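Acyl-CoA synthetase (AMP-forming)/AMP-acid ligase II-like protein (Dyadobacter fermentans, PDB 4GS5) probably activates a carboxylic acid, perhaps a medium-chain fatty acid, with ATP in an AMP-forming reaction and joins it to coenzyme A. Local coordinates at residues H187-A192 and Y202-G207; Q177-T182 and V230-L235; G207-V212 and H219-V224. All coordinates share one frame; numbering follows the deposited sequence.

Contact 1: H187-A192 and Y202-G207; sequences HVALKA and YVFLPG. With EDO (1,2-ethanediol), chain X.
Strands 189-192 and 202-204 pair as an antiparallel hairpin, their directions 142° apart. Leu190 and Val203 are its hydrogen-bonded pair: Val203 N gives to Leu190 O at 2.8 Å and Leu190 N to Val203 O at 3.0 Å. Just past the strand, Leu205 N reaches Val188 O at 2.9 Å in a nearly straight bond (166°). Val188 and Ala189 together face Tyr179 of the neighbouring strand 175-180, a classic beta bulge where the chain turns a corner. Leu205 holds CG anti to its carbonyl carbon and divides its methyls between two partners. CD1 lies over one face of the His187 imidazole, toward the rim, as a CH-pi contact; CD2 meets Leu190 CD1 at 3.8 Å, the two chains crossing obliquely. His187 puts CG in the crowded position between backbone N and carbonyl carbon (chi1 56°). Its NE2 is hydrogen-bonded to Thr69 OG1, which, helped by a weak bond from ND1 to Ser178 OG, would hold the ring's rotation. On the face shared by Ala189, Tyr202 and Phe204, Ala189 CB packs 3.8 Å from Tyr202 CB. Lys191 leaves the backbone extended, then bends at chi3 so that CE lies over the Tyr202 ring, 3.9 Å from its centroid; NZ makes only a weak 3.5 Å hydrogen bond to Tyr202 OH. Beyond the strand, ethanediol O2 donates to Pro206 O at 2.8 Å. Chemically, the buried imidazole is bonded well at NE2 and weakly at ND1 while a methyl covers one face, and Lys191 meets Tyr202 more through its alkyl chain than through its ammonium group.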
loop_
_atom_site.group_PDB
_atom_site.type_symbol
_atom_site.label_atom_id
_atom_site.label_comp_id
_atom_site.label_asym_id
_atom_site.label_seq_id
_atom_site.Cartn_x
_atom_site.Cartn_y
_atom_site.Cartn_z
ATOM N N HIS A 187 2.527 9.086 4.370
ATOM C CA HIS A 187 1.773 9.041 3.125
ATOM C C HIS A 187 2.184 10.139 2.119
ATOM O O HIS A 187 2.666 11.212 2.514
ATOM C CB HIS A 187 0.260 9.064 3.430
ATOM C CG HIS A 187 -0.189 10.242 4.251
ATOM N ND1 HIS A 187 -1.448 10.330 4.801
ATOM C CD2 HIS A 187 0.452 11.386 4.594
ATOM C CE1 HIS A 187 -1.571 11.481 5.441
ATOM N NE2 HIS A 187 -0.430 12.134 5.338
ATOM N N VAL A 188 2.023 9.857 0.822
ATOM C CA VAL A 188 2.179 10.868 -0.225
ATOM C C VAL A 188 0.890 11.002 -1.034
ATOM O O VAL A 188 0.776 11.878 -1.906
ATOM C CB VAL A 188 3.340 10.544 -1.186
ATOM C CG1 VAL A 188 4.645 10.455 -0.417
ATOM C CG2 VAL A 188 3.065 9.243 -1.969
ATOM N N ALA A 189 -0.079 10.134 -0.742
ATOM C CA ALA A 189 -1.363 10.163 -1.450
ATOM C C ALA A 189 -2.463 9.496 -0.630
ATOM O O ALA A 189 -2.168 8.708 0.256
ATOM C CB ALA A 189 -1.244 9.503 -2.832
ATOM N N LEU A 190 -3.725 9.822 -0.932
ATOM C CA LEU A 190 -4.862 9.304 -0.168
ATOM C C LEU A 190 -6.000 8.813 -1.067
ATOM O O LEU A 190 -6.386 9.498 -2.016
ATOM C CB LEU A 190 -5.430 10.379 0.770
ATOM C CG LEU A 190 -4.581 10.976 1.875
ATOM C CD1 LEU A 190 -5.320 12.162 2.514
ATOM C CD2 LEU A 190 -4.260 9.911 2.926
ATOM N N LYS A 191 -6.532 7.636 -0.747
ATOM C CA LYS A 191 -7.708 7.082 -1.428
ATOM C C LYS A 191 -8.971 7.318 -0.599
ATOM O O LYS A 191 -8.973 7.088 0.608
ATOM C CB LYS A 191 -7.527 5.574 -1.600
ATOM C CG LYS A 191 -8.744 4.867 -2.251
ATOM C CD LYS A 191 -8.530 3.360 -2.338
ATOM C CE LYS A 191 -7.543 2.986 -3.422
ATOM N NZ LYS A 191 -7.302 1.505 -3.459
ATOM N N ALA A 192 -10.055 7.759 -1.222
ATOM C CA ALA A 192 -11.316 7.873 -0.486
ATOM C C ALA A 192 -12.046 6.541 -0.524
ATOM O O ALA A 192 -12.305 6.014 -1.605
ATOM C CB ALA A 192 -12.209 9.004 -1.098
ATOM N N TYR A 202 -5.639 7.077 -5.881
ATOM C CA TYR A 202 -4.943 7.741 -4.786
ATOM C C TYR A 202 -4.671 9.171 -5.243
ATOM O O TYR A 202 -4.017 9.376 -6.257
ATOM C CB TYR A 202 -3.624 7.034 -4.491
ATOM C CG TYR A 202 -3.760 5.639 -3.882
ATOM C CD1 TYR A 202 -3.919 5.462 -2.506
ATOM C CD2 TYR A 202 -3.689 4.513 -4.679
ATOM C CE1 TYR A 202 -4.011 4.181 -1.950
ATOM C CE2 TYR A 202 -3.779 3.230 -4.137
ATOM C CZ TYR A 202 -3.938 3.073 -2.780
ATOM O OH TYR A 202 -4.035 1.803 -2.270
ATOM N N VAL A 203 -5.156 10.155 -4.495
ATOM C CA VAL A 203 -4.942 11.554 -4.838
ATOM C C VAL A 203 -3.704 12.094 -4.120
ATOM O O VAL A 203 -3.614 12.045 -2.893
ATOM C CB VAL A 203 -6.173 12.401 -4.490
ATOM C CG1 VAL A 203 -5.958 13.875 -4.854
ATOM C CG2 VAL A 203 -7.426 11.845 -5.204
ATOM N N PHE A 204 -2.745 12.593 -4.893
ATOM C CA PHE A 204 -1.487 13.109 -4.345
ATOM C C PHE A 204 -1.687 14.240 -3.337
ATOM O O PHE A 204 -2.419 15.194 -3.592
ATOM C CB PHE A 204 -0.571 13.593 -5.480
ATOM C CG PHE A 204 0.018 12.473 -6.304
ATOM C CD1 PHE A 204 0.962 11.600 -5.749
ATOM C CD2 PHE A 204 -0.394 12.273 -7.621
ATOM C CE1 PHE A 204 1.499 10.557 -6.499
ATOM C CE2 PHE A 204 0.131 11.229 -8.389
ATOM C CZ PHE A 204 1.084 10.375 -7.839
ATOM N N LEU A 205 -1.027 14.125 -2.188
ATOM C CA LEU A 205 -1.013 15.190 -1.194
ATOM C C LEU A 205 -0.300 16.426 -1.748
ATOM O O LEU A 205 0.566 16.315 -2.612
ATOM C CB LEU A 205 -0.304 14.707 0.074
ATOM C CG LEU A 205 -1.047 13.640 0.873
ATOM C CD1 LEU A 205 -0.127 13.004 1.913
ATOM C CD2 LEU A 205 -2.269 14.237 1.528
ATOM N N PRO A 206 -0.654 17.614 -1.241
ATOM C CA PRO A 206 -0.033 18.834 -1.772
ATOM C C PRO A 206 1.463 18.859 -1.443
ATOM O O PRO A 206 1.862 18.409 -0.368
ATOM C CB PRO A 206 -0.761 19.951 -1.017
ATOM C CG PRO A 206 -1.152 19.310 0.307
ATOM C CD PRO A 206 -1.438 17.862 -0.013
ATOM N N GLY A 207 2.274 19.362 -2.360
ATOM C CA GLY A 207 3.703 19.463 -2.131
ATOM C C GLY A 207 4.473 18.269 -2.650
ATOM O O GLY A 207 5.702 18.274 -2.665
HETATM C C1 EDO X . 0.911 21.824 2.436
HETATM O O1 EDO X . 0.205 22.051 3.657
HETATM C C2 EDO X . 1.850 20.645 2.642
HETATM O O2 EDO X . 2.596 20.381 1.444
#

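Contact 2: Q177-T182 and V230-L235; sequences QSYGMT and VQTNDL
The two backbones keep well apart: Met181 CA and Thr232 CA, the nearer of the matched pairs, are 9.6 Å from each other, and the touching parts run 128° apart in direction, so long side chains bridge the gap. Tyr179 does so with CG anti to its backbone N (chi1 172°), extending its phenol tip to tip toward Asp234. Tyr179 OH donates to Asp234 OD2 at 2.6 Å. The acceptor uses its anti lone pair, lies in the plane of the phenol ring at its edge, and belongs to a carboxylate tilted 61° from that plane. The same hydroxyl oxygen, Tyr179 OH, rests 3.6 Å from Thr232 CG2. Beside it, selenomethionine Met181 folds at chi2 and chi3, bringing SE within 4.0 Å of Val230 CG1. Thr232 OG1 accepts from Asp234 N at 3.1 Å, an ST turn, and also bonds to Leu218 O; this second-shell grip helps place the aspartate, whose OD1 has a weak bond to Trp245. Segment 177-182 carries the Tyr-Gly-Met-Thr motif of adenylate-forming enzymes, and the Thr-Asn-Asp of 232-234 resembles their ribose-binding aspartate motif, consistent with a place at the nucleotide site. Strand 230-238 runs between strands 217-221 and 242-248; these flank the tyrosine too, Leu218 touching its side chain and Phe243 meeting its ring edge-to-face, while strand 187-192 pairs with strand 175-180.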
loop_
_atom_site.group_PDB
_atom_site.type_symbol
_atom_site.label_atom_id
_atom_site.label_comp_id
_atom_site.label_asym_id
_atom_site.label_seq_id
_atom_site.Cartn_x
_atom_site.Cartn_y
_atom_site.Cartn_z
ATOM N N GLN A 177 -7.637 5.855 2.894
ATOM C CA GLN A 177 -6.499 4.954 3.038
ATOM C C GLN A 177 -5.255 5.598 2.434
ATOM O O GLN A 177 -5.327 6.205 1.368
ATOM C CB GLN A 177 -6.764 3.567 2.414
ATOM C CG GLN A 177 -5.622 2.565 2.716
ATOM C CD GLN A 177 -6.044 1.108 2.608
ATOM O OE1 GLN A 177 -6.928 0.767 1.834
ATOM N NE2 GLN A 177 -5.424 0.248 3.415
ATOM N N SER A 178 -4.130 5.479 3.134
ATOM C CA SER A 178 -2.863 6.087 2.715
ATOM C C SER A 178 -2.142 5.263 1.658
ATOM O O SER A 178 -2.236 4.029 1.639
ATOM C CB SER A 178 -1.908 6.175 3.912
ATOM O OG SER A 178 -2.441 7.013 4.916
ATOM N N TYR A 179 -1.408 5.946 0.793
ATOM C CA TYR A 179 -0.345 5.307 0.024
ATOM C C TYR A 179 0.950 5.993 0.437
ATOM O O TYR A 179 1.032 7.217 0.409
ATOM C CB TYR A 179 -0.566 5.487 -1.480
ATOM C CG TYR A 179 0.602 5.013 -2.337
ATOM C CD1 TYR A 179 0.676 3.701 -2.780
ATOM C CD2 TYR A 179 1.613 5.897 -2.727
ATOM C CE1 TYR A 179 1.740 3.268 -3.586
ATOM C CE2 TYR A 179 2.670 5.479 -3.523
ATOM C CZ TYR A 179 2.727 4.168 -3.953
ATOM O OH TYR A 179 3.776 3.757 -4.748
ATOM N N GLY A 180 1.944 5.217 0.850
ATOM C CA GLY A 180 3.207 5.789 1.277
ATOM C C GLY A 180 4.235 4.706 1.520
ATOM O O GLY A 180 4.001 3.530 1.225
HETATM N N MSE A 181 5.394 5.112 2.030
HETATM C CA MSE A 181 6.460 4.183 2.352
HETATM C C MSE A 181 7.384 4.879 3.362
HETATM O O MSE A 181 7.296 6.094 3.547
HETATM C CB MSE A 181 7.222 3.847 1.081
HETATM C CG MSE A 181 7.900 5.064 0.459
HETATM SE SE MSE A 181 7.737 5.167 -1.496
HETATM C CE MSE A 181 5.797 5.191 -1.665
ATOM N N THR A 182 8.272 4.129 4.005
ATOM C CA THR A 182 9.169 4.737 4.982
ATOM C C THR A 182 10.023 5.831 4.333
ATOM O O THR A 182 10.281 6.866 4.957
ATOM C CB THR A 182 10.070 3.697 5.706
ATOM O OG1 THR A 182 11.213 3.404 4.899
ATOM C CG2 THR A 182 9.314 2.419 5.975
ATOM N N VAL A 230 12.163 9.491 -5.226
ATOM C CA VAL A 230 12.099 8.095 -4.847
ATOM C C VAL A 230 11.401 7.346 -5.971
ATOM O O VAL A 230 10.286 7.696 -6.357
ATOM C CB VAL A 230 11.306 7.927 -3.535
ATOM C CG1 VAL A 230 11.045 6.453 -3.244
ATOM C CG2 VAL A 230 12.051 8.583 -2.385
ATOM N N GLN A 231 12.066 6.327 -6.504
ATOM C CA GLN A 231 11.524 5.546 -7.612
ATOM C C GLN A 231 10.896 4.272 -7.067
ATOM O O GLN A 231 11.593 3.460 -6.461
ATOM C CB GLN A 231 12.645 5.189 -8.596
ATOM C CG GLN A 231 12.152 4.394 -9.808
ATOM C CD GLN A 231 11.133 5.167 -10.627
ATOM O OE1 GLN A 231 11.471 6.159 -11.268
ATOM N NE2 GLN A 231 9.879 4.728 -10.593
ATOM N N THR A 232 9.585 4.100 -7.255
ATOM C CA THR A 232 8.927 2.869 -6.810
ATOM C C THR A 232 9.029 1.830 -7.910
ATOM O O THR A 232 9.525 2.121 -9.001
ATOM C CB THR A 232 7.439 3.071 -6.494
ATOM O OG1 THR A 232 6.709 3.317 -7.713
ATOM C CG2 THR A 232 7.245 4.235 -5.533
ATOM N N ASN A 233 8.568 0.616 -7.624
ATOM C CA ASN A 233 8.395 -0.379 -8.675
ATOM C C ASN A 233 6.896 -0.621 -8.879
ATOM O O ASN A 233 6.488 -1.683 -9.356
ATOM C CB ASN A 233 9.133 -1.685 -8.342
ATOM C CG ASN A 233 10.650 -1.507 -8.256
ATOM O OD1 ASN A 233 11.267 -0.924 -9.146
ATOM N ND2 ASN A 233 11.256 -2.024 -7.180
ATOM N N ASP A 234 6.081 0.369 -8.508
ATOM C CA ASP A 234 4.642 0.311 -8.765
ATOM C C ASP A 234 4.270 0.863 -10.140
ATOM O O ASP A 234 4.377 2.064 -10.384
ATOM C CB ASP A 234 3.852 1.084 -7.699
ATOM C CG ASP A 234 3.922 0.436 -6.322
ATOM O OD1 ASP A 234 4.026 -0.805 -6.237
ATOM O OD2 ASP A 234 3.876 1.175 -5.327
ATOM N N LEU A 235 3.818 -0.020 -11.026
ATOM C CA LEU A 235 3.195 0.384 -12.286
ATOM C C LEU A 235 1.886 1.142 -12.008
ATOM O O LEU A 235 0.985 0.626 -11.335
ATOM C CB LEU A 235 2.884 -0.869 -13.101
ATOM C CG LEU A 235 2.892 -0.848 -14.616
ATOM C CD1 LEU A 235 4.297 -0.564 -15.136
ATOM C CD2 LEU A 235 2.381 -2.193 -15.132
#

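Contact 3: G207-V212 and H219-V224; sequences GIQYGV and HISGAV
Four backbone hydrogen bonds stitch this antiparallel hairpin. In one pair Gln209 N gives to Ser221 O at 2.8 Å, nearly along the carbonyl axis, and Ser221 N returns to Gln209 O at 3.0 Å; in the other His219 N gives to Gly211 O at 2.9 Å and Gly211 N to His219 O at 3.2 Å. The ring contact is that of His219, whose CG takes the crowded position (chi1 61°) and folds the imidazole over Gly211, with Gly211 CA 4.0 Å from the ring centroid. A side chain at Gly211 would collide with that ring. Apolar packing lies at the other end: the Ile208 and Val224 side chains cross at about a right angle, Ile208 CD1 3.8 Å from Val224 CG2. Of two waters, one joins Gly207 O to Ala223 N, another lies at the imidazole edge, 2.7 Å from His219 ND1. An alanine in place of His219 removes the imidazole, and would probably leave Gly211 less covered and the water at ND1 less firmly held. On its other edge strand 217-221 is flanked by strand 230-238, Ile220 pairing with Val230, while Ile208 and Val224 pack on Met68 of helix 59-72, and the Tyr210 ring stacks on Phe204.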
loop_
_atom_site.group_PDB
_atom_site.type_symbol
_atom_site.label_atom_id
_atom_site.label_comp_id
_atom_site.label_asym_id
_atom_site.label_seq_id
_atom_site.Cartn_x
_atom_site.Cartn_y
_atom_site.Cartn_z
ATOM N N GLY A 207 2.274 19.362 -2.360
ATOM C CA GLY A 207 3.703 19.463 -2.131
ATOM C C GLY A 207 4.473 18.269 -2.650
ATOM O O GLY A 207 5.702 18.274 -2.665
ATOM N N ILE A 208 3.751 17.242 -3.080
ATOM C CA ILE A 208 4.368 16.084 -3.700
ATOM C C ILE A 208 4.521 16.309 -5.204
ATOM O O ILE A 208 3.555 16.645 -5.885
ATOM C CB ILE A 208 3.517 14.815 -3.476
ATOM C CG1 ILE A 208 3.359 14.521 -1.985
ATOM C CG2 ILE A 208 4.131 13.622 -4.180
ATOM C CD1 ILE A 208 4.697 14.284 -1.244
ATOM N N GLN A 209 5.732 16.135 -5.722
ATOM C CA GLN A 209 5.944 16.123 -7.171
ATOM C C GLN A 209 5.968 14.657 -7.596
ATOM O O GLN A 209 6.499 13.806 -6.868
ATOM C CB GLN A 209 7.259 16.818 -7.545
ATOM C CG GLN A 209 7.306 18.300 -7.185
ATOM C CD GLN A 209 8.304 18.603 -6.072
ATOM O OE1 GLN A 209 7.941 19.140 -5.021
ATOM N NE2 GLN A 209 9.573 18.257 -6.300
ATOM N N TYR A 210 5.397 14.362 -8.760
ATOM C CA TYR A 210 5.168 12.970 -9.176
ATOM C C TYR A 210 5.330 12.797 -10.681
ATOM O O TYR A 210 5.256 13.763 -11.442
ATOM C CB TYR A 210 3.776 12.492 -8.738
ATOM C CG TYR A 210 2.672 13.469 -9.098
ATOM C CD1 TYR A 210 2.093 13.451 -10.363
ATOM C CD2 TYR A 210 2.222 14.418 -8.182
ATOM C CE1 TYR A 210 1.092 14.350 -10.709
ATOM C CE2 TYR A 210 1.215 15.325 -8.521
ATOM C CZ TYR A 210 0.656 15.275 -9.782
ATOM O OH TYR A 210 -0.333 16.162 -10.130
ATOM N N GLY A 211 5.569 11.560 -11.099
ATOM C CA GLY A 211 5.753 11.247 -12.510
ATOM C C GLY A 211 6.040 9.762 -12.619
ATOM O O GLY A 211 6.025 9.068 -11.607
ATOM N N VAL A 212 6.306 9.272 -13.825
ATOM C CA VAL A 212 6.678 7.870 -14.009
ATOM C C VAL A 212 8.000 7.769 -14.768
ATOM O O VAL A 212 8.339 8.656 -15.531
ATOM C CB VAL A 212 5.579 7.076 -14.771
ATOM C CG1 VAL A 212 4.309 6.980 -13.933
ATOM C CG2 VAL A 212 5.288 7.732 -16.110
ATOM N N HIS A 219 7.340 7.561 -9.570
ATOM C CA HIS A 219 8.334 8.156 -8.678
ATOM C C HIS A 219 7.781 9.419 -8.015
ATOM O O HIS A 219 6.949 10.128 -8.590
ATOM C CB HIS A 219 9.647 8.439 -9.399
ATOM C CG HIS A 219 9.514 9.401 -10.532
ATOM N ND1 HIS A 219 9.265 10.743 -10.343
ATOM C CD2 HIS A 219 9.583 9.216 -11.874
ATOM C CE1 HIS A 219 9.192 11.344 -11.517
ATOM N NE2 HIS A 219 9.390 10.440 -12.463
ATOM N N ILE A 220 8.229 9.690 -6.793
ATOM C CA ILE A 220 7.768 10.866 -6.077
ATOM C C ILE A 220 8.924 11.591 -5.401
ATOM O O ILE A 220 9.979 10.997 -5.125
ATOM C CB ILE A 220 6.653 10.539 -5.026
ATOM C CG1 ILE A 220 7.168 9.591 -3.951
ATOM C CG2 ILE A 220 5.384 9.956 -5.709
ATOM C CD1 ILE A 220 7.198 8.122 -4.369
ATOM N N SER A 221 8.724 12.882 -5.151
ATOM C CA SER A 221 9.705 13.693 -4.453
ATOM C C SER A 221 8.992 14.869 -3.793
ATOM O O SER A 221 7.907 15.260 -4.223
ATOM C CB SER A 221 10.808 14.184 -5.403
ATOM O OG SER A 221 10.321 15.179 -6.288
ATOM N N GLY A 222 9.609 15.418 -2.748
ATOM C CA GLY A 222 9.050 16.530 -1.991
ATOM C C GLY A 222 9.909 16.848 -0.773
ATOM O O GLY A 222 10.939 16.210 -0.556
ATOM N N ALA A 223 9.497 17.832 0.022
ATOM C CA ALA A 223 10.164 18.077 1.287
ATOM C C ALA A 223 10.194 16.790 2.116
ATOM O O ALA A 223 11.170 16.542 2.822
ATOM C CB ALA A 223 9.501 19.208 2.055
ATOM N N VAL A 224 9.161 15.952 2.018
ATOM C CA VAL A 224 9.182 14.712 2.808
ATOM C C VAL A 224 10.294 13.744 2.406
ATOM O O VAL A 224 10.657 12.863 3.183
ATOM C CB VAL A 224 7.823 13.961 2.850
ATOM C CG1 VAL A 224 6.789 14.758 3.636
ATOM C CG2 VAL A 224 7.330 13.597 1.450
HETATM O O HOH W 1 6.932 19.226 -0.431
HETATM O O HOH W 2 9.217 12.792 -8.561
#

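How the contacts relate
From the N terminus, strand 175-180 opens the loop that contact 2 eventually closes at 230-235. Inside it the chain turns back along strand 187-192, which pairs with 175-180, and contact 1 closes the hairpin 187-192/202-204. Gly207 ends that contact and starts contact 3, whose hairpin closes at 219-224; the two stand in series and both nest within contact 2. Strand 217-221 then leads into 230-238, so the outer loop ends beside the hairpin of contact 3, where Thr232 CG2 packs near Ile220 CD1. Contact 2 thus spans from the strand beside one hairpin to the strand beside the other, while Val188 O lies against Ile208 CG1 where contacts 1 and 3 meet.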